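Local coordinates for protein SVS_variant_AS1 (Streptomyces sp. CWA1, PDB 6TJA) that probably cyclises geranylgeranyl diphosphate to the diterpene spiroviolene, being an engineered ancestral form of a bacterial class I terpene cyclase, at residues W35-E47 with R125-F137. Numbering follows the deposited sequence.
Sequences WIRRSGMCASEEE and RFVPALQDIARRF
W35 fits knob-into-hole among A129, D132, I133 and R136 on helix 126-140. With its CG anti to the backbone N (chi1 175°), the indole turns onto that helix; its CH2 lies 4.0 Å from A129 CB and 4.1 Å from I133 CD1. The ring's N-H points in its own plane to D132, with NE1 to OD2 at 2.8 Å. R136 NE reaches this same oxygen from the opposite face of the carboxylate, so an arginine and an indole grip OD2 between them and should favour the charged form.

R125 grips the other end of the contact. Its chain runs extended along the turn that follows helix 25-38, CB packing 3.3 Å from G40 O, and NE donates to M41 O (3.0 Å) from above the carbonyl plane. Beyond, NH2 forms a salt bridge with E47 OE2 at 3.3 Å, though the hydrogen bond within it is weak. A43 CB lies over the rim of one guanidinium face, F126 CE2 over that of the other. Between these two anchors sits M41, whose CG rests 3.6 Å from F126 CE1.

The contact thus joins the end of helix 25-38 and its following turn to helix 126-140 in the all-helical class I terpene cyclase fold, with helix 70-91 bordering both ends through L78 on W35 and H89 on E47.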
loop_
_atom_site.group_PDB
_atom_site.type_symbol
_atom_site.label_atom_id
_atom_site.label_comp_id
_atom_site.label_asym_id
_atom_site.label_seq_id
_atom_site.Cartn_x
_atom_site.Cartn_y
_atom_site.Cartn_z
ATOM N N TRP A 35 -3.472 -6.785 -28.009
ATOM C CA TRP A 35 -4.220 -6.567 -26.732
ATOM C C TRP A 35 -4.598 -5.091 -26.587
ATOM O O TRP A 35 -5.746 -4.819 -26.156
ATOM C CB TRP A 35 -3.412 -7.013 -25.517
ATOM C CG TRP A 35 -4.040 -6.730 -24.189
ATOM C CD1 TRP A 35 -4.834 -7.569 -23.463
ATOM C CD2 TRP A 35 -3.884 -5.539 -23.402
ATOM N NE1 TRP A 35 -5.177 -6.978 -22.277
ATOM C CE2 TRP A 35 -4.610 -5.734 -22.212
ATOM C CE3 TRP A 35 -3.159 -4.358 -23.556
ATOM C CZ2 TRP A 35 -4.660 -4.775 -21.204
ATOM C CZ3 TRP A 35 -3.186 -3.417 -22.553
ATOM C CH2 TRP A 35 -3.936 -3.619 -21.394
ATOM N N ILE A 36 -3.644 -4.203 -26.886
ATOM C CA ILE A 36 -3.783 -2.726 -26.749
ATOM C C ILE A 36 -4.970 -2.269 -27.599
ATOM O O ILE A 36 -5.791 -1.518 -27.057
ATOM C CB ILE A 36 -2.486 -1.979 -27.131
ATOM C CG1 ILE A 36 -1.366 -2.234 -26.124
ATOM C CG2 ILE A 36 -2.738 -0.491 -27.283
ATOM C CD1 ILE A 36 -0.023 -1.668 -26.548
ATOM N N ARG A 37 -5.043 -2.705 -28.866
ATOM C CA ARG A 37 -6.120 -2.343 -29.835
ATOM C C ARG A 37 -7.485 -2.818 -29.303
ATOM O O ARG A 37 -8.455 -2.047 -29.411
ATOM C CB ARG A 37 -5.784 -2.892 -31.230
ATOM C CG ARG A 37 -4.476 -2.330 -31.777
ATOM C CD ARG A 37 -4.210 -2.436 -33.273
ATOM N NE ARG A 37 -3.663 -1.133 -33.646
ATOM C CZ ARG A 37 -2.482 -0.886 -34.211
ATOM N NH1 ARG A 37 -1.667 -1.873 -34.556
ATOM N NH2 ARG A 37 -2.145 0.377 -34.453
ATOM N N ARG A 38 -7.547 -3.991 -28.674
ATOM C CA ARG A 38 -8.802 -4.577 -28.139
ATOM C C ARG A 38 -9.110 -4.088 -26.713
ATOM O O ARG A 38 -10.222 -4.359 -26.241
ATOM C CB ARG A 38 -8.685 -6.103 -28.153
ATOM C CG ARG A 38 -8.728 -6.699 -29.553
ATOM C CD ARG A 38 -8.166 -8.112 -29.631
ATOM N NE ARG A 38 -8.260 -8.653 -30.984
ATOM C CZ ARG A 38 -7.514 -8.283 -32.033
ATOM N NH1 ARG A 38 -6.575 -7.352 -31.932
ATOM N NH2 ARG A 38 -7.721 -8.862 -33.201
ATOM N N SER A 39 -8.170 -3.439 -26.018
ATOM C CA SER A 39 -8.220 -3.266 -24.537
ATOM C C SER A 39 -9.383 -2.351 -24.134
ATOM O O SER A 39 -9.895 -2.528 -22.987
ATOM C CB SER A 39 -6.936 -2.722 -23.985
ATOM O OG SER A 39 -6.748 -1.368 -24.369
ATOM N N GLY A 40 -9.736 -1.398 -25.011
ATOM C CA GLY A 40 -10.659 -0.290 -24.697
ATOM C C GLY A 40 -9.938 0.793 -23.923
ATOM O O GLY A 40 -10.561 1.778 -23.553
ATOM N N MET A 41 -8.645 0.612 -23.672
ATOM C CA MET A 41 -7.813 1.538 -22.867
ATOM C C MET A 41 -7.631 2.856 -23.629
ATOM O O MET A 41 -7.424 3.904 -22.995
ATOM C CB MET A 41 -6.461 0.870 -22.616
ATOM C CG MET A 41 -5.524 1.640 -21.724
ATOM S SD MET A 41 -4.104 0.598 -21.356
ATOM C CE MET A 41 -3.201 0.638 -22.903
ATOM N N CYS A 42 -7.696 2.804 -24.956
ATOM C CA CYS A 42 -7.412 3.953 -25.852
ATOM C C CYS A 42 -8.715 4.460 -26.497
ATOM O O CYS A 42 -9.461 3.633 -27.106
ATOM C CB CYS A 42 -6.367 3.538 -26.880
ATOM S SG CYS A 42 -4.783 3.090 -26.118
ATOM N N ALA A 43 -8.968 5.771 -26.355
ATOM C CA ALA A 43 -10.141 6.511 -26.882
ATOM C C ALA A 43 -10.030 6.723 -28.404
ATOM O O ALA A 43 -11.069 6.572 -29.086
ATOM C CB ALA A 43 -10.275 7.826 -26.151
ATOM N N SER A 44 -8.832 7.057 -28.914
ATOM C CA SER A 44 -8.562 7.416 -30.336
ATOM C C SER A 44 -7.353 6.640 -30.899
ATOM O O SER A 44 -6.585 6.067 -30.111
ATOM C CB SER A 44 -8.373 8.909 -30.469
ATOM O OG SER A 44 -7.010 9.281 -30.309
ATOM N N GLU A 45 -7.185 6.633 -32.225
ATOM C CA GLU A 45 -6.023 6.029 -32.935
ATOM C C GLU A 45 -4.721 6.739 -32.520
ATOM O O GLU A 45 -3.711 6.046 -32.348
ATOM C CB GLU A 45 -6.234 6.093 -34.453
ATOM C CG GLU A 45 -5.121 5.433 -35.268
ATOM C CD GLU A 45 -4.973 3.925 -35.095
ATOM O OE1 GLU A 45 -5.915 3.281 -34.573
ATOM O OE2 GLU A 45 -3.916 3.390 -35.491
ATOM N N GLU A 46 -4.729 8.060 -32.351
ATOM C CA GLU A 46 -3.533 8.827 -31.909
ATOM C C GLU A 46 -3.018 8.282 -30.559
ATOM O O GLU A 46 -1.788 8.236 -30.383
ATOM C CB GLU A 46 -3.846 10.323 -31.839
ATOM C CG GLU A 46 -2.637 11.165 -31.440
ATOM C CD GLU A 46 -2.890 12.663 -31.363
ATOM O OE1 GLU A 46 -2.467 13.395 -32.297
ATOM O OE2 GLU A 46 -3.505 13.101 -30.364
ATOM N N GLU A 47 -3.915 7.897 -29.640
ATOM C CA GLU A 47 -3.576 7.349 -28.295
ATOM C C GLU A 47 -2.982 5.938 -28.421
ATOM O O GLU A 47 -1.913 5.716 -27.851
ATOM C CB GLU A 47 -4.800 7.302 -27.381
ATOM C CG GLU A 47 -5.313 8.670 -26.982
ATOM C CD GLU A 47 -6.350 8.631 -25.873
ATOM O OE1 GLU A 47 -7.047 9.647 -25.698
ATOM O OE2 GLU A 47 -6.452 7.579 -25.179
ATOM N N ARG A 125 -12.160 3.812 -18.546
ATOM C CA ARG A 125 -11.690 2.849 -19.577
ATOM C C ARG A 125 -10.364 2.200 -19.137
ATOM O O ARG A 125 -10.004 1.134 -19.702
ATOM C CB ARG A 125 -11.575 3.566 -20.923
ATOM C CG ARG A 125 -10.576 4.715 -20.944
ATOM C CD ARG A 125 -10.457 5.282 -22.347
ATOM N NE ARG A 125 -9.295 6.150 -22.519
ATOM C CZ ARG A 125 -9.218 7.413 -22.106
ATOM N NH1 ARG A 125 -10.226 7.978 -21.458
ATOM N NH2 ARG A 125 -8.111 8.099 -22.331
ATOM N N PHE A 126 -9.652 2.790 -18.164
ATOM C CA PHE A 126 -8.402 2.202 -17.630
ATOM C C PHE A 126 -8.732 0.967 -16.787
ATOM O O PHE A 126 -7.875 0.088 -16.710
ATOM C CB PHE A 126 -7.569 3.254 -16.900
ATOM C CG PHE A 126 -6.839 4.127 -17.875
ATOM C CD1 PHE A 126 -5.723 3.649 -18.552
ATOM C CD2 PHE A 126 -7.288 5.412 -18.157
ATOM C CE1 PHE A 126 -5.085 4.430 -19.515
ATOM C CE2 PHE A 126 -6.643 6.198 -19.109
ATOM C CZ PHE A 126 -5.551 5.703 -19.796
ATOM N N VAL A 127 -9.934 0.884 -16.201
ATOM C CA VAL A 127 -10.215 -0.127 -15.140
ATOM C C VAL A 127 -10.346 -1.520 -15.758
ATOM O O VAL A 127 -9.657 -2.421 -15.290
ATOM C CB VAL A 127 -11.388 0.265 -14.224
ATOM C CG1 VAL A 127 -12.049 -0.936 -13.563
ATOM C CG2 VAL A 127 -10.921 1.273 -13.190
ATOM N N PRO A 128 -11.185 -1.773 -16.791
ATOM C CA PRO A 128 -11.316 -3.121 -17.351
ATOM C C PRO A 128 -9.970 -3.678 -17.855
ATOM O O PRO A 128 -9.673 -4.821 -17.575
ATOM C CB PRO A 128 -12.332 -2.979 -18.512
ATOM C CG PRO A 128 -13.095 -1.698 -18.160
ATOM C CD PRO A 128 -12.083 -0.812 -17.456
ATOM N N ALA A 129 -9.163 -2.846 -18.511
ATOM C CA ALA A 129 -7.783 -3.186 -18.935
ATOM C C ALA A 129 -6.940 -3.690 -17.742
ATOM O O ALA A 129 -6.301 -4.776 -17.874
ATOM C CB ALA A 129 -7.165 -1.982 -19.604
ATOM N N LEU A 130 -6.927 -2.943 -16.625
ATOM C CA LEU A 130 -6.171 -3.326 -15.406
ATOM C C LEU A 130 -6.706 -4.657 -14.903
ATOM O O LEU A 130 -5.905 -5.467 -14.424
ATOM C CB LEU A 130 -6.279 -2.252 -14.310
ATOM C CG LEU A 130 -5.448 -2.537 -13.059
ATOM C CD1 LEU A 130 -3.966 -2.672 -13.416
ATOM C CD2 LEU A 130 -5.623 -1.477 -11.988
ATOM N N GLN A 131 -8.019 -4.864 -14.965
ATOM C CA GLN A 131 -8.654 -6.080 -14.390
ATOM C C GLN A 131 -8.256 -7.314 -15.210
ATOM O O GLN A 131 -8.172 -8.413 -14.610
ATOM C CB GLN A 131 -10.165 -5.904 -14.288
ATOM C CG GLN A 131 -10.572 -5.015 -13.122
ATOM C CD GLN A 131 -12.066 -4.999 -12.937
ATOM O OE1 GLN A 131 -12.794 -4.727 -13.877
ATOM N NE2 GLN A 131 -12.521 -5.275 -11.724
ATOM N N ASP A 132 -8.057 -7.140 -16.516
ATOM C CA ASP A 132 -7.614 -8.207 -17.442
ATOM C C ASP A 132 -6.175 -8.586 -17.082
ATOM O O ASP A 132 -5.889 -9.779 -16.900
ATOM C CB ASP A 132 -7.668 -7.741 -18.899
ATOM C CG ASP A 132 -7.311 -8.862 -19.867
ATOM O OD1 ASP A 132 -8.092 -9.844 -19.971
ATOM O OD2 ASP A 132 -6.233 -8.786 -20.438
ATOM N N ILE A 133 -5.310 -7.577 -16.932
ATOM C CA ILE A 133 -3.922 -7.782 -16.452
ATOM C C ILE A 133 -4.006 -8.540 -15.134
ATOM O O ILE A 133 -3.354 -9.569 -15.033
ATOM C CB ILE A 133 -3.146 -6.468 -16.301
ATOM C CG1 ILE A 133 -2.878 -5.817 -17.658
ATOM C CG2 ILE A 133 -1.863 -6.720 -15.525
ATOM C CD1 ILE A 133 -2.619 -4.314 -17.580
ATOM N N ALA A 134 -4.803 -8.068 -14.177
ATOM C CA ALA A 134 -4.915 -8.705 -12.842
ATOM C C ALA A 134 -5.334 -10.171 -12.983
ATOM O O ALA A 134 -4.795 -10.999 -12.237
ATOM C CB ALA A 134 -5.877 -7.959 -11.962
ATOM N N ARG A 135 -6.279 -10.469 -13.881
ATOM C CA ARG A 135 -6.814 -11.840 -14.092
ATOM C C ARG A 135 -5.649 -12.721 -14.569
ATOM O O ARG A 135 -5.438 -13.834 -14.016
ATOM C CB ARG A 135 -7.987 -11.803 -15.080
ATOM C CG ARG A 135 -8.570 -13.182 -15.379
ATOM C CD ARG A 135 -9.458 -13.235 -16.614
ATOM N NE ARG A 135 -8.871 -12.550 -17.769
ATOM C CZ ARG A 135 -7.835 -12.982 -18.503
ATOM N NH1 ARG A 135 -7.208 -14.120 -18.220
ATOM N NH2 ARG A 135 -7.423 -12.245 -19.524
ATOM N N ARG A 136 -4.865 -12.207 -15.512
ATOM C CA ARG A 136 -3.636 -12.893 -15.979
ATOM C C ARG A 136 -2.731 -13.197 -14.777
ATOM O O ARG A 136 -2.296 -14.349 -14.648
ATOM C CB ARG A 136 -2.945 -12.045 -17.048
ATOM C CG ARG A 136 -3.720 -11.988 -18.356
ATOM C CD ARG A 136 -3.228 -10.929 -19.315
ATOM N NE ARG A 136 -4.103 -10.815 -20.490
ATOM C CZ ARG A 136 -3.863 -11.338 -21.689
ATOM N NH1 ARG A 136 -2.775 -12.042 -21.949
ATOM N NH2 ARG A 136 -4.736 -11.156 -22.647
ATOM N N PHE A 137 -2.450 -12.215 -13.919
ATOM C CA PHE A 137 -1.487 -12.369 -12.796
ATOM C C PHE A 137 -1.992 -13.465 -11.876
ATOM O O PHE A 137 -1.175 -14.227 -11.395
ATOM C CB PHE A 137 -1.297 -11.064 -12.026
ATOM C CG PHE A 137 -0.445 -10.029 -12.712
ATOM C CD1 PHE A 137 0.051 -10.230 -13.986
ATOM C CD2 PHE A 137 -0.167 -8.834 -12.079
ATOM C CE1 PHE A 137 0.843 -9.269 -14.597
ATOM C CE2 PHE A 137 0.642 -7.887 -12.679
ATOM C CZ PHE A 137 1.152 -8.109 -13.935
#